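Local structure of sialidase B (Streptococcus pneumoniae serotype 4, 4XJW) at residues Phe191-Ser197 against Ser644-Ile650; Asn261-Gln266 against Gln383-Asp387; Asn367-Glu371 against Gln435-Leu439; Ser463-Ile467 against Leu479-Gly485. The protein cleaves terminal alpha-2,3-, alpha-2,6- and alpha-2,8-linked sialic acids from oligosaccharides, glycoproteins and glycolipids, acting as an intramolecular trans-sialidase. The protein carries 1 engineered substitution. All blocks are in the same frame, centred on the assembly; numbering follows the deposited sequence.

Contact 1 of 4, residues Phe191-Ser197 against Ser644-Ile650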
loop_
_atom_site.group_PDB
_atom_site.type_symbol
_atom_site.label_atom_id
_atom_site.label_comp_id
_atom_site.label_asym_id
_atom_site.label_seq_id
_atom_site.Cartn_x
_atom_site.Cartn_y
_atom_site.Cartn_z
ATOM N N PHE A 191 3.487 12.746 -9.266
ATOM C CA PHE A 191 3.907 11.862 -8.182
ATOM C C PHE A 191 5.203 11.143 -8.573
ATOM O O PHE A 191 5.612 11.151 -9.741
ATOM C CB PHE A 191 2.827 10.788 -7.954
ATOM C CG PHE A 191 2.733 9.800 -9.099
ATOM C CD1 PHE A 191 1.948 10.081 -10.211
ATOM C CD2 PHE A 191 3.454 8.607 -9.071
ATOM C CE1 PHE A 191 1.876 9.186 -11.278
ATOM C CE2 PHE A 191 3.409 7.713 -10.134
ATOM C CZ PHE A 191 2.604 8.004 -11.241
ATOM N N GLN A 192 5.828 10.490 -7.598
ATOM C CA GLN A 192 6.904 9.558 -7.885
ATOM C C GLN A 192 6.705 8.250 -7.136
ATOM O O GLN A 192 5.837 8.138 -6.256
ATOM C CB GLN A 192 8.259 10.179 -7.552
ATOM C CG GLN A 192 8.362 10.685 -6.139
ATOM C CD GLN A 192 9.454 11.750 -5.979
ATOM O OE1 GLN A 192 9.174 12.953 -5.865
ATOM N NE2 GLN A 192 10.696 11.303 -5.951
ATOM N N LEU A 193 7.484 7.243 -7.517
ATOM C CA LEU A 193 7.452 5.955 -6.841
ATOM C C LEU A 193 8.692 5.791 -5.969
ATOM O O LEU A 193 9.813 6.098 -6.394
ATOM C CB LEU A 193 7.335 4.799 -7.847
ATOM C CG LEU A 193 6.100 4.777 -8.755
ATOM C CD1 LEU A 193 6.165 3.591 -9.707
ATOM C CD2 LEU A 193 4.846 4.743 -7.900
ATOM N N ILE A 194 8.478 5.330 -4.741
ATOM C CA ILE A 194 9.554 4.934 -3.850
ATOM C C ILE A 194 9.768 3.420 -3.946
ATOM O O ILE A 194 10.870 2.950 -4.255
ATOM C CB ILE A 194 9.263 5.345 -2.393
ATOM C CG1 ILE A 194 9.059 6.860 -2.305
ATOM C CG2 ILE A 194 10.418 4.925 -1.480
ATOM C CD1 ILE A 194 8.701 7.363 -0.935
ATOM N N PHE A 195 8.716 2.662 -3.667
ATOM C CA PHE A 195 8.703 1.215 -3.834
ATOM C C PHE A 195 7.939 0.905 -5.109
ATOM O O PHE A 195 6.935 1.559 -5.406
ATOM C CB PHE A 195 7.999 0.576 -2.630
ATOM C CG PHE A 195 8.599 0.973 -1.311
ATOM C CD1 PHE A 195 9.741 0.332 -0.834
ATOM C CD2 PHE A 195 8.041 2.001 -0.556
ATOM C CE1 PHE A 195 10.332 0.701 0.382
ATOM C CE2 PHE A 195 8.613 2.375 0.675
ATOM C CZ PHE A 195 9.743 1.719 1.147
ATOM N N GLN A 196 8.410 -0.059 -5.891
ATOM C CA GLN A 196 7.720 -0.344 -7.144
ATOM C C GLN A 196 7.971 -1.762 -7.605
ATOM O O GLN A 196 8.966 -2.362 -7.235
ATOM C CB GLN A 196 8.137 0.651 -8.233
ATOM C CG GLN A 196 9.624 0.617 -8.561
ATOM C CD GLN A 196 10.128 1.959 -9.048
ATOM O OE1 GLN A 196 9.820 2.383 -10.154
ATOM N NE2 GLN A 196 10.904 2.644 -8.205
ATOM N N SER A 197 7.054 -2.298 -8.406
ATOM C CA SER A 197 7.203 -3.650 -8.947
ATOM C C SER A 197 8.527 -3.851 -9.670
ATOM O O SER A 197 8.914 -3.044 -10.512
ATOM C CB SER A 197 6.066 -3.951 -9.913
ATOM O OG SER A 197 4.826 -3.890 -9.262
ATOM N N SER A 644 -0.729 -3.045 -8.991
ATOM C CA SER A 644 0.670 -2.669 -8.833
ATOM C C SER A 644 0.915 -1.167 -8.974
ATOM O O SER A 644 0.257 -0.469 -9.758
ATOM C CB SER A 644 1.531 -3.438 -9.821
ATOM O OG SER A 644 1.489 -4.819 -9.537
ATOM N N ASN A 645 1.872 -0.674 -8.192
ATOM C CA ASN A 645 2.359 0.701 -8.306
ATOM C C ASN A 645 1.281 1.746 -8.071
ATOM O O ASN A 645 1.199 2.759 -8.782
ATOM C CB ASN A 645 3.059 0.916 -9.657
ATOM C CG ASN A 645 4.378 0.192 -9.752
ATOM O OD1 ASN A 645 4.774 -0.523 -8.835
ATOM N ND2 ASN A 645 5.068 0.363 -10.878
ATOM N N VAL A 646 0.471 1.496 -7.044
ATOM C CA VAL A 646 -0.551 2.447 -6.606
ATOM C C VAL A 646 -0.167 3.203 -5.328
ATOM O O VAL A 646 -0.815 4.187 -4.987
ATOM C CB VAL A 646 -1.922 1.771 -6.440
ATOM C CG1 VAL A 646 -2.493 1.405 -7.815
ATOM C CG2 VAL A 646 -1.803 0.530 -5.531
ATOM N N VAL A 647 0.887 2.750 -4.637
ATOM C CA VAL A 647 1.431 3.507 -3.502
ATOM C C VAL A 647 2.395 4.531 -4.105
ATOM O O VAL A 647 3.403 4.175 -4.720
ATOM C CB VAL A 647 2.162 2.616 -2.484
ATOM C CG1 VAL A 647 2.777 3.465 -1.356
ATOM C CG2 VAL A 647 1.194 1.581 -1.882
ATOM N N GLN A 648 2.032 5.800 -3.965
ATOM C CA GLN A 648 2.704 6.899 -4.655
ATOM C C GLN A 648 3.036 8.038 -3.708
ATOM O O GLN A 648 2.394 8.212 -2.675
ATOM C CB GLN A 648 1.797 7.404 -5.782
ATOM C CG GLN A 648 1.500 6.338 -6.823
ATOM C CD GLN A 648 0.594 6.800 -7.934
ATOM O OE1 GLN A 648 0.093 7.923 -7.929
ATOM N NE2 GLN A 648 0.362 5.909 -8.907
ATOM N N TYR A 649 4.066 8.800 -4.073
ATOM C CA TYR A 649 4.602 9.882 -3.242
ATOM C C TYR A 649 4.433 11.234 -3.936
ATOM O O TYR A 649 4.786 11.395 -5.118
ATOM C CB TYR A 649 6.096 9.636 -2.972
ATOM C CG TYR A 649 6.773 10.767 -2.206
ATOM C CD1 TYR A 649 6.628 10.867 -0.833
ATOM C CD2 TYR A 649 7.541 11.735 -2.862
ATOM C CE1 TYR A 649 7.238 11.899 -0.118
ATOM C CE2 TYR A 649 8.156 12.778 -2.151
ATOM C CZ TYR A 649 7.992 12.845 -0.776
ATOM O OH TYR A 649 8.572 13.859 -0.041
ATOM N N ILE A 650 3.914 12.212 -3.197
ATOM C CA ILE A 650 3.831 13.582 -3.702
ATOM C C ILE A 650 4.456 14.567 -2.712
ATOM O O ILE A 650 4.574 14.274 -1.520
ATOM C CB ILE A 650 2.386 14.011 -4.014
ATOM C CG1 ILE A 650 1.513 13.924 -2.756
ATOM C CG2 ILE A 650 1.793 13.161 -5.148
ATOM C CD1 ILE A 650 0.131 14.529 -2.915
HETATM O O HOH W 1 6.578 13.388 -6.177
HETATM O O HOH W 2 6.006 3.881 -4.104
HETATM O O HOH W 3 4.005 1.490 -5.556
HETATM O O HOH W 4 3.531 -2.526 -6.849
HETATM O O HOH W 5 7.525 -1.030 -11.702
#
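Segments that close a fold may be joined directly and through water; here three hydrogen bonds are direct and five waters bridge the rest. Gln-192 and Tyr-649 form an antiparallel hydrogen-bonded pair: Gln-192 N donates to Tyr-649 O (2.8 Å), and Tyr-649 N to Gln-192 O (2.9 Å). Water 1 doubles the link, donating to Gln-192 OE1 and Tyr-649 O, while Gln-192 NE2 donates to Lys-249 O. Where the backbones part, water 2 accepts from Ile-194 N (2.9 Å), and waters 2 and 3 sit between Phe-195 O and Val-647 O. At the far end, Asn-645 OD1 accepts from Ser-197 N (2.9 Å), and water 5 joins Asn-645 ND2 to Ser-197 O. Gln-648 OE1, over the Phe-191 ring face, accepts from Trp-96 NE1, and Gln-648 NE2 donates to Asn-645 O (3.3 Å). Residues 191-193 thus border strand 647-652, consistent with the Velcro-like closure of the six-bladed sialidase propeller, the side chain of Val-647 about 6 Å from that of Arg-207, a probable substrate-binding residue.

Contact 2 of 4, residues Asn261-Gln266 against Gln383-Asp387; sequences NDYEEQ and QYSVD
Side chains can extend a short backbone match, as residues 261-266 do along strand 383-387. The loop runs in the same sense as the strand, with CA pairs Asp-262/Gln-383 (5.1 Å), Tyr-263/Tyr-384 (4.7 Å) and Glu-264/Ser-385 (5.5 Å). Asp-262 is near-helical (-65/-30), and Tyr-263 and Glu-264 are extended. A single bridge results: Tyr-384 N donates to Asp-262 O and Glu-264 N to Tyr-384 O, both 2.9 Å. Tyr-263 starts away from the strand, but its m rotamer (chi1 -82°) swings the ring back, so that Tyr-384 CB lies 3.4 Å above the Tyr-263 ring centroid in a CH-pi contact. The Tyr-384 ring, also m, is near parallel (17°) but slid aside, centroids 4.9 Å apart. Gln-383, t at chi1 and chi2, sends NE2 to Asn-261 O (2.9 Å). Glu-264 is likewise t,t, and Glu-264 OE1 accepts a hydrogen bond from Ser-385 OG (2.6 Å). Gln-266 (m,t) imitates a peptide: its OE1 accepts from Val-386 N (2.7 Å) and its NE2 donates to Val-386 O (2.8 Å). The contact docks the loop between strands 255-256 and 286-294 onto the inserted sheet, where strand 394-398 flanks 377-387, Glu-395 binds Tyr-263 OH and His-397 stacks on Tyr-384.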
loop_
_atom_site.group_PDB
_atom_site.type_symbol
_atom_site.label_atom_id
_atom_site.label_comp_id
_atom_site.label_asym_id
_atom_site.label_seq_id
_atom_site.Cartn_x
_atom_site.Cartn_y
_atom_site.Cartn_z
ATOM N N ASN A 261 12.178 -16.278 5.281
ATOM C CA ASN A 261 12.670 -16.959 4.088
ATOM C C ASN A 261 12.068 -18.335 3.870
ATOM O O ASN A 261 12.558 -19.114 3.035
ATOM C CB ASN A 261 14.195 -17.029 4.110
ATOM C CG ASN A 261 14.833 -15.670 3.886
ATOM O OD1 ASN A 261 14.422 -14.921 2.995
ATOM N ND2 ASN A 261 15.811 -15.334 4.705
ATOM N N ASP A 262 10.992 -18.621 4.596
ATOM C CA ASP A 262 10.280 -19.875 4.414
ATOM C C ASP A 262 9.632 -19.975 3.027
ATOM O O ASP A 262 9.484 -21.074 2.485
ATOM C CB ASP A 262 9.256 -20.121 5.540
ATOM C CG ASP A 262 8.344 -18.919 5.819
ATOM O OD1 ASP A 262 8.813 -17.758 5.779
ATOM O OD2 ASP A 262 7.155 -19.154 6.135
ATOM N N TYR A 263 9.251 -18.832 2.462
ATOM C CA TYR A 263 8.802 -18.760 1.077
ATOM C C TYR A 263 9.711 -17.848 0.260
ATOM O O TYR A 263 10.217 -16.846 0.776
ATOM C CB TYR A 263 7.365 -18.249 1.009
ATOM C CG TYR A 263 6.325 -19.315 1.247
ATOM C CD1 TYR A 263 6.284 -20.016 2.449
ATOM C CD2 TYR A 263 5.390 -19.619 0.278
ATOM C CE1 TYR A 263 5.331 -20.993 2.687
ATOM C CE2 TYR A 263 4.410 -20.602 0.503
ATOM C CZ TYR A 263 4.400 -21.284 1.711
ATOM O OH TYR A 263 3.461 -22.265 1.948
ATOM N N GLU A 264 9.922 -18.215 -1.007
ATOM C CA GLU A 264 10.719 -17.422 -1.943
ATOM C C GLU A 264 10.115 -16.031 -2.171
ATOM O O GLU A 264 8.900 -15.867 -2.173
ATOM C CB GLU A 264 10.843 -18.172 -3.279
ATOM C CG GLU A 264 11.642 -17.448 -4.371
ATOM C CD GLU A 264 11.459 -18.055 -5.762
ATOM O OE1 GLU A 264 10.560 -18.899 -5.953
ATOM O OE2 GLU A 264 12.222 -17.677 -6.673
ATOM N N GLU A 265 10.970 -15.031 -2.360
ATOM C CA GLU A 265 10.505 -13.711 -2.769
ATOM C C GLU A 265 10.203 -13.743 -4.265
ATOM O O GLU A 265 11.121 -13.659 -5.092
ATOM C CB GLU A 265 11.571 -12.656 -2.459
ATOM C CG GLU A 265 11.860 -12.485 -0.967
ATOM C CD GLU A 265 13.334 -12.194 -0.693
ATOM O OE1 GLU A 265 14.079 -11.898 -1.656
ATOM O OE2 GLU A 265 13.743 -12.265 0.481
ATOM N N GLN A 266 8.927 -13.884 -4.614
ATOM C CA GLN A 266 8.520 -14.020 -6.008
ATOM C C GLN A 266 7.693 -12.839 -6.466
ATOM O O GLN A 266 6.762 -12.422 -5.772
ATOM C CB GLN A 266 7.648 -15.259 -6.189
ATOM C CG GLN A 266 8.373 -16.571 -6.254
ATOM C CD GLN A 266 7.399 -17.726 -6.258
ATOM O OE1 GLN A 266 7.052 -18.252 -5.208
ATOM N NE2 GLN A 266 6.938 -18.115 -7.443
ATOM N N GLN A 383 12.474 -24.576 1.415
ATOM C CA GLN A 383 11.691 -23.392 1.065
ATOM C C GLN A 383 10.514 -23.732 0.136
ATOM O O GLN A 383 10.551 -24.729 -0.592
ATOM C CB GLN A 383 12.617 -22.359 0.416
ATOM C CG GLN A 383 12.013 -20.960 0.233
ATOM C CD GLN A 383 12.956 -20.009 -0.486
ATOM O OE1 GLN A 383 13.219 -20.164 -1.679
ATOM N NE2 GLN A 383 13.468 -19.020 0.238
ATOM N N TYR A 384 9.465 -22.908 0.180
ATOM C CA TYR A 384 8.326 -23.040 -0.722
ATOM C C TYR A 384 8.331 -21.952 -1.787
ATOM O O TYR A 384 8.844 -20.854 -1.563
ATOM C CB TYR A 384 7.013 -22.908 0.042
ATOM C CG TYR A 384 6.701 -24.032 1.005
ATOM C CD1 TYR A 384 7.176 -24.002 2.311
ATOM C CD2 TYR A 384 5.898 -25.101 0.620
ATOM C CE1 TYR A 384 6.875 -25.018 3.206
ATOM C CE2 TYR A 384 5.595 -26.116 1.507
ATOM C CZ TYR A 384 6.082 -26.071 2.795
ATOM O OH TYR A 384 5.780 -27.084 3.682
ATOM N N SER A 385 7.730 -22.267 -2.930
ATOM C CA SER A 385 7.437 -21.290 -3.971
ATOM C C SER A 385 5.957 -21.426 -4.310
ATOM O O SER A 385 5.347 -22.450 -4.011
ATOM C CB SER A 385 8.274 -21.561 -5.214
ATOM O OG SER A 385 9.620 -21.148 -5.047
ATOM N N VAL A 386 5.378 -20.408 -4.938
ATOM C CA VAL A 386 3.973 -20.467 -5.333
ATOM C C VAL A 386 3.791 -20.336 -6.843
ATOM O O VAL A 386 4.593 -19.707 -7.519
ATOM C CB VAL A 386 3.119 -19.410 -4.600
ATOM C CG1 VAL A 386 3.301 -19.531 -3.111
ATOM C CG2 VAL A 386 3.459 -18.007 -5.076
ATOM N N ASP A 387 2.726 -20.929 -7.372
ATOM C CA ASP A 387 2.411 -20.773 -8.790
ATOM C C ASP A 387 0.929 -21.030 -9.048
ATOM O O ASP A 387 0.226 -21.609 -8.211
ATOM C CB ASP A 387 3.250 -21.721 -9.652
ATOM C CG ASP A 387 2.788 -23.162 -9.549
ATOM O OD1 ASP A 387 1.873 -23.551 -10.310
ATOM O OD2 ASP A 387 3.334 -23.902 -8.704
#

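Contact 3 of 4, residues Asn367-Glu371 against Gln435-Leu439; sequences NDKYE and QFKLL
A hairpin tip can dock through one aromatic side chain. Residues 367-370 form a type I turn, Tyr-370 N bonding Asn-367 O (3.1 Å); Tyr-370 then adopts left-handed angles (63/27) and Asn-367 N reaches Glu-371 O (3.0 Å), giving a G1-type bulge. Tyr-370, chi1 m (-74°), points toward the partner. There Gln-435 comes first, its CA 6.0 Å from Lys-369 CA; Gln-435 CB lies 3.3 Å from Asp-368 OD2, which a water links weakly to Gln-435 N. Phe-436, chi1 p, sets its ring near parallel (10°) to that of Tyr-370, slid aside with centroids 5.3 Å apart; Phe-436 O, at the Tyr-370 ring edge, finds no polar partner. Lys-437 passes that edge with its CA, and Lys-437 CG lies 4.2 Å from Asp-368 OD1. Leu-438 N donates to Tyr-370 OH (3.0 Å), the one direct hydrogen bond across the contact, while Leu-438 CG packs 3.7 Å from Tyr-370 CZ. This is surface docking of an inserted beta hairpin on the outermost strand, 437-438, of a propeller blade.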
loop_
_atom_site.group_PDB
_atom_site.type_symbol
_atom_site.label_atom_id
_atom_site.label_comp_id
_atom_site.label_asym_id
_atom_site.label_seq_id
_atom_site.Cartn_x
_atom_site.Cartn_y
_atom_site.Cartn_z
ATOM N N ASN A 367 18.632 -19.074 18.226
ATOM C CA ASN A 367 19.540 -17.933 18.084
ATOM C C ASN A 367 18.784 -16.600 18.008
ATOM O O ASN A 367 17.575 -16.561 18.231
ATOM C CB ASN A 367 20.536 -18.113 16.920
ATOM C CG ASN A 367 19.871 -18.105 15.542
ATOM O OD1 ASN A 367 18.714 -17.721 15.391
ATOM N ND2 ASN A 367 20.618 -18.525 14.528
ATOM N N ASP A 368 19.486 -15.512 17.700
ATOM C CA ASP A 368 18.821 -14.213 17.632
ATOM C C ASP A 368 17.938 -14.069 16.391
ATOM O O ASP A 368 17.077 -13.193 16.335
ATOM C CB ASP A 368 19.818 -13.054 17.720
ATOM C CG ASP A 368 19.126 -11.687 17.727
ATOM O OD1 ASP A 368 17.998 -11.573 18.275
ATOM O OD2 ASP A 368 19.702 -10.727 17.167
ATOM N N LYS A 369 18.126 -14.933 15.401
ATOM C CA LYS A 369 17.257 -14.887 14.230
ATOM C C LYS A 369 15.994 -15.740 14.436
ATOM O O LYS A 369 15.204 -15.920 13.504
ATOM C CB LYS A 369 18.009 -15.321 12.967
ATOM C CG LYS A 369 19.337 -14.602 12.755
ATOM C CD LYS A 369 19.876 -14.839 11.354
ATOM C CE LYS A 369 21.390 -14.689 11.301
ATOM N NZ LYS A 369 21.906 -14.811 9.901
ATOM N N TYR A 370 15.804 -16.233 15.660
ATOM C CA TYR A 370 14.703 -17.143 15.996
ATOM C C TYR A 370 14.807 -18.460 15.231
ATOM O O TYR A 370 13.808 -19.135 14.975
ATOM C CB TYR A 370 13.332 -16.478 15.825
ATOM C CG TYR A 370 13.055 -15.491 16.923
ATOM C CD1 TYR A 370 13.490 -14.175 16.817
ATOM C CD2 TYR A 370 12.398 -15.879 18.086
ATOM C CE1 TYR A 370 13.259 -13.269 17.827
ATOM C CE2 TYR A 370 12.164 -14.977 19.106
ATOM C CZ TYR A 370 12.600 -13.671 18.965
ATOM O OH TYR A 370 12.377 -12.751 19.963
ATOM N N GLU A 371 16.040 -18.814 14.886
ATOM C CA GLU A 371 16.333 -20.055 14.185
ATOM C C GLU A 371 16.701 -21.170 15.159
ATOM O O GLU A 371 17.272 -20.913 16.223
ATOM C CB GLU A 371 17.448 -19.819 13.169
ATOM C CG GLU A 371 17.030 -18.862 12.050
ATOM C CD GLU A 371 18.204 -18.252 11.295
ATOM O OE1 GLU A 371 19.367 -18.534 11.652
ATOM O OE2 GLU A 371 17.953 -17.484 10.342
ATOM N N GLN A 435 18.617 -7.808 13.613
ATOM C CA GLN A 435 17.660 -8.904 13.734
ATOM C C GLN A 435 16.554 -8.504 14.703
ATOM O O GLN A 435 16.818 -7.929 15.764
ATOM C CB GLN A 435 18.356 -10.184 14.192
ATOM C CG GLN A 435 19.348 -10.756 13.172
ATOM C CD GLN A 435 18.698 -11.082 11.838
ATOM O OE1 GLN A 435 17.552 -11.533 11.784
ATOM N NE2 GLN A 435 19.424 -10.844 10.753
ATOM N N PHE A 436 15.312 -8.814 14.348
ATOM C CA PHE A 436 14.182 -8.403 15.173
ATOM C C PHE A 436 14.124 -9.136 16.514
ATOM O O PHE A 436 14.619 -10.255 16.646
ATOM C CB PHE A 436 12.843 -8.490 14.404
ATOM C CG PHE A 436 12.317 -9.895 14.204
ATOM C CD1 PHE A 436 11.655 -10.565 15.227
ATOM C CD2 PHE A 436 12.456 -10.528 12.974
ATOM C CE1 PHE A 436 11.164 -11.842 15.045
ATOM C CE2 PHE A 436 11.971 -11.812 12.780
ATOM C CZ PHE A 436 11.321 -12.467 13.814
ATOM N N LYS A 437 13.566 -8.460 17.515
ATOM C CA LYS A 437 13.282 -9.062 18.815
ATOM C C LYS A 437 11.793 -8.960 19.095
ATOM O O LYS A 437 11.159 -7.962 18.753
ATOM C CB LYS A 437 14.063 -8.357 19.918
ATOM C CG LYS A 437 15.560 -8.495 19.775
ATOM C CD LYS A 437 16.292 -7.786 20.897
ATOM C CE LYS A 437 17.791 -7.943 20.740
ATOM N NZ LYS A 437 18.448 -8.181 22.053
ATOM N N LEU A 438 11.223 -9.990 19.712
ATOM C CA LEU A 438 9.818 -9.919 20.106
ATOM C C LEU A 438 9.621 -9.004 21.312
ATOM O O LEU A 438 10.413 -9.024 22.247
ATOM C CB LEU A 438 9.269 -11.307 20.428
ATOM C CG LEU A 438 9.230 -12.272 19.242
ATOM C CD1 LEU A 438 8.674 -13.656 19.633
ATOM C CD2 LEU A 438 8.454 -11.692 18.069
ATOM N N LEU A 439 8.566 -8.194 21.281
ATOM C CA LEU A 439 8.175 -7.430 22.456
ATOM C C LEU A 439 7.517 -8.364 23.459
ATOM O O LEU A 439 6.935 -9.378 23.074
ATOM C CB LEU A 439 7.220 -6.287 22.088
ATOM C CG LEU A 439 7.806 -5.080 21.337
ATOM C CD1 LEU A 439 7.097 -3.796 21.731
ATOM C CD2 LEU A 439 9.296 -4.956 21.552
HETATM O O HOH W 6 20.956 -8.216 15.149
#

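Contact 4 of 4, residues Ser463-Ile467 against Leu479-Gly485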
loop_
_atom_site.group_PDB
_atom_site.type_symbol
_atom_site.label_atom_id
_atom_site.label_comp_id
_atom_site.label_asym_id
_atom_site.label_seq_id
_atom_site.Cartn_x
_atom_site.Cartn_y
_atom_site.Cartn_z
ATOM N N SER A 463 11.728 15.037 26.465
ATOM C CA SER A 463 12.254 13.872 27.170
ATOM C C SER A 463 12.682 12.833 26.148
ATOM O O SER A 463 12.513 13.036 24.945
ATOM C CB SER A 463 11.208 13.277 28.102
ATOM O OG SER A 463 10.211 12.606 27.356
ATOM N N ASN A 464 13.241 11.724 26.627
ATOM C CA ASN A 464 13.668 10.636 25.755
ATOM C C ASN A 464 12.584 9.580 25.558
ATOM O O ASN A 464 12.848 8.492 25.042
ATOM C CB ASN A 464 14.951 9.992 26.289
ATOM C CG ASN A 464 16.158 10.898 26.139
ATOM O OD1 ASN A 464 16.944 11.078 27.082
ATOM N ND2 ASN A 464 16.312 11.483 24.957
ATOM N N ARG A 465 11.363 9.907 25.963
ATOM C CA ARG A 465 10.266 8.952 25.907
ATOM C C ARG A 465 9.860 8.619 24.475
ATOM O O ARG A 465 9.697 9.511 23.640
ATOM C CB ARG A 465 9.055 9.474 26.688
ATOM C CG ARG A 465 7.811 8.603 26.539
ATOM C CD ARG A 465 6.826 8.844 27.652
ATOM N NE ARG A 465 7.286 8.235 28.898
ATOM C CZ ARG A 465 6.521 8.076 29.973
ATOM N NH1 ARG A 465 5.264 8.482 29.953
ATOM N NH2 ARG A 465 7.013 7.502 31.062
ATOM N N LEU A 466 9.699 7.325 24.210
ATOM C CA LEU A 466 9.138 6.834 22.955
ATOM C C LEU A 466 7.780 6.192 23.181
ATOM O O LEU A 466 7.585 5.446 24.146
ATOM C CB LEU A 466 10.057 5.788 22.348
ATOM C CG LEU A 466 11.505 6.237 22.236
ATOM C CD1 LEU A 466 12.341 5.053 21.806
ATOM C CD2 LEU A 466 11.636 7.400 21.248
ATOM N N ILE A 467 6.835 6.476 22.291
ATOM C CA ILE A 467 5.510 5.863 22.383
ATOM C C ILE A 467 5.076 5.295 21.042
ATOM O O ILE A 467 5.126 5.985 20.014
ATOM C CB ILE A 467 4.433 6.854 22.852
ATOM C CG1 ILE A 467 4.834 7.521 24.168
ATOM C CG2 ILE A 467 3.065 6.130 23.005
ATOM C CD1 ILE A 467 3.739 8.414 24.744
ATOM N N LEU A 479 2.330 1.692 23.876
ATOM C CA LEU A 479 3.546 1.056 24.351
ATOM C C LEU A 479 4.609 2.129 24.561
ATOM O O LEU A 479 4.979 2.855 23.625
ATOM C CB LEU A 479 4.016 -0.015 23.363
ATOM C CG LEU A 479 2.949 -1.043 22.982
ATOM C CD1 LEU A 479 3.557 -2.140 22.132
ATOM C CD2 LEU A 479 2.301 -1.631 24.237
ATOM N N ILE A 480 5.096 2.233 25.795
ATOM C CA ILE A 480 5.998 3.302 26.187
ATOM C C ILE A 480 7.353 2.746 26.589
ATOM O O ILE A 480 7.429 1.782 27.361
ATOM C CB ILE A 480 5.397 4.103 27.354
ATOM C CG1 ILE A 480 4.039 4.684 26.966
ATOM C CG2 ILE A 480 6.326 5.237 27.783
ATOM C CD1 ILE A 480 3.340 5.421 28.102
ATOM N N SER A 481 8.420 3.350 26.056
ATOM C CA SER A 481 9.791 3.051 26.481
ATOM C C SER A 481 10.550 4.325 26.782
ATOM O O SER A 481 10.527 5.279 25.996
ATOM C CB SER A 481 10.554 2.257 25.415
ATOM O OG SER A 481 11.918 2.096 25.806
ATOM N N ASP A 482 11.249 4.325 27.909
ATOM C CA ASP A 482 12.096 5.441 28.281
ATOM C C ASP A 482 13.575 5.075 28.170
ATOM O O ASP A 482 14.447 5.856 28.554
ATOM C CB ASP A 482 11.759 5.892 29.707
ATOM C CG ASP A 482 10.367 6.479 29.819
ATOM O OD1 ASP A 482 9.966 7.226 28.909
ATOM O OD2 ASP A 482 9.672 6.196 30.818
ATOM N N ASP A 483 13.856 3.889 27.638
ATOM C CA ASP A 483 15.235 3.436 27.480
ATOM C C ASP A 483 15.553 2.867 26.093
ATOM O O ASP A 483 16.116 1.778 25.982
ATOM C CB ASP A 483 15.597 2.408 28.564
ATOM C CG ASP A 483 14.686 1.194 28.554
ATOM O OD1 ASP A 483 13.795 1.112 27.676
ATOM O OD2 ASP A 483 14.879 0.303 29.412
ATOM N N SER A 484 15.199 3.607 25.046
ATOM C CA SER A 484 15.607 3.259 23.685
ATOM C C SER A 484 15.006 1.936 23.215
ATOM O O SER A 484 15.556 1.270 22.341
ATOM C CB SER A 484 17.146 3.221 23.576
ATOM O OG SER A 484 17.745 4.376 24.146
ATOM N N GLY A 485 13.881 1.554 23.803
ATOM C CA GLY A 485 13.189 0.344 23.397
ATOM C C GLY A 485 13.701 -0.917 24.072
ATOM O O GLY A 485 13.308 -2.028 23.704
HETATM O O HOH W 7 14.784 6.314 24.896
#
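One arginine is held here on two different surfaces of its planar head group. Ile-480 CG2 lies over a face of the Arg-465 guanidinium, 3.3 Å from NE, while the edge makes a two-pronged salt bridge: NE to Asp-482 OD1 (2.9 Å) and NH2 to Asp-482 OD2 (3.0 Å). The apolar shelf and the charge partner together fix the group just where the hairpin strands part. Behind it the pairing is regular antiparallel. Leu-466 and Ser-481 form the hydrogen-bonded pair (Leu-466 N to Ser-481 O 2.8 Å, Ser-481 N to Leu-466 O 3.0 Å). Ile-467 and Ile-480 form the non-hydrogen-bonded one, with Ile-467 CG1 4.1 Å from Ile-480 CG1. Beyond Asp-482 a water closes the widening gap from Asn-464 O to Ser-484 N. Ser-481 OG accepts from Asp-483 N (3.2 Å), an ST turn, and from Gly-485 N (2.9 Å). Gly-485, at positive phi, has backbone angles that call for glycine. Ser-481, Asp-483, Gly-485, Thr-487 and Trp-488 match the Asp-box (BNR) motif S-x-D-x-G-x-T-W, the hallmark turn of sialidase blades. Strand 451-459 flanks 466-472 and strand 489-494 flanks 475-481, completing a four-stranded blade; Arg-465 NH1 also reaches Glu-535 and Ser-533, both in the BNR repeat 528-539.

In the fold
After the N-terminal lectin-like domain the chain opens contact 1 at 191-197, and it closes this largest loop only at 644-650, so the other three contacts all fall within it and the join between propeller start and end comes last along the chain. Contact 2 opens at 261-266; before it closes at 383-387, contact 3 has opened at 367-371, to close at 435-439. These two therefore cross, and together they fasten the sheet inserted between strands 301-308 and 420-426 to the propeller at two sites whose centres lie 21 Å apart. Contact 4 follows in series as a local hairpin. It meets contact 3 where blades adjoin, Leu-439 CD1 packing 3.9 Å from Leu-479 CD1.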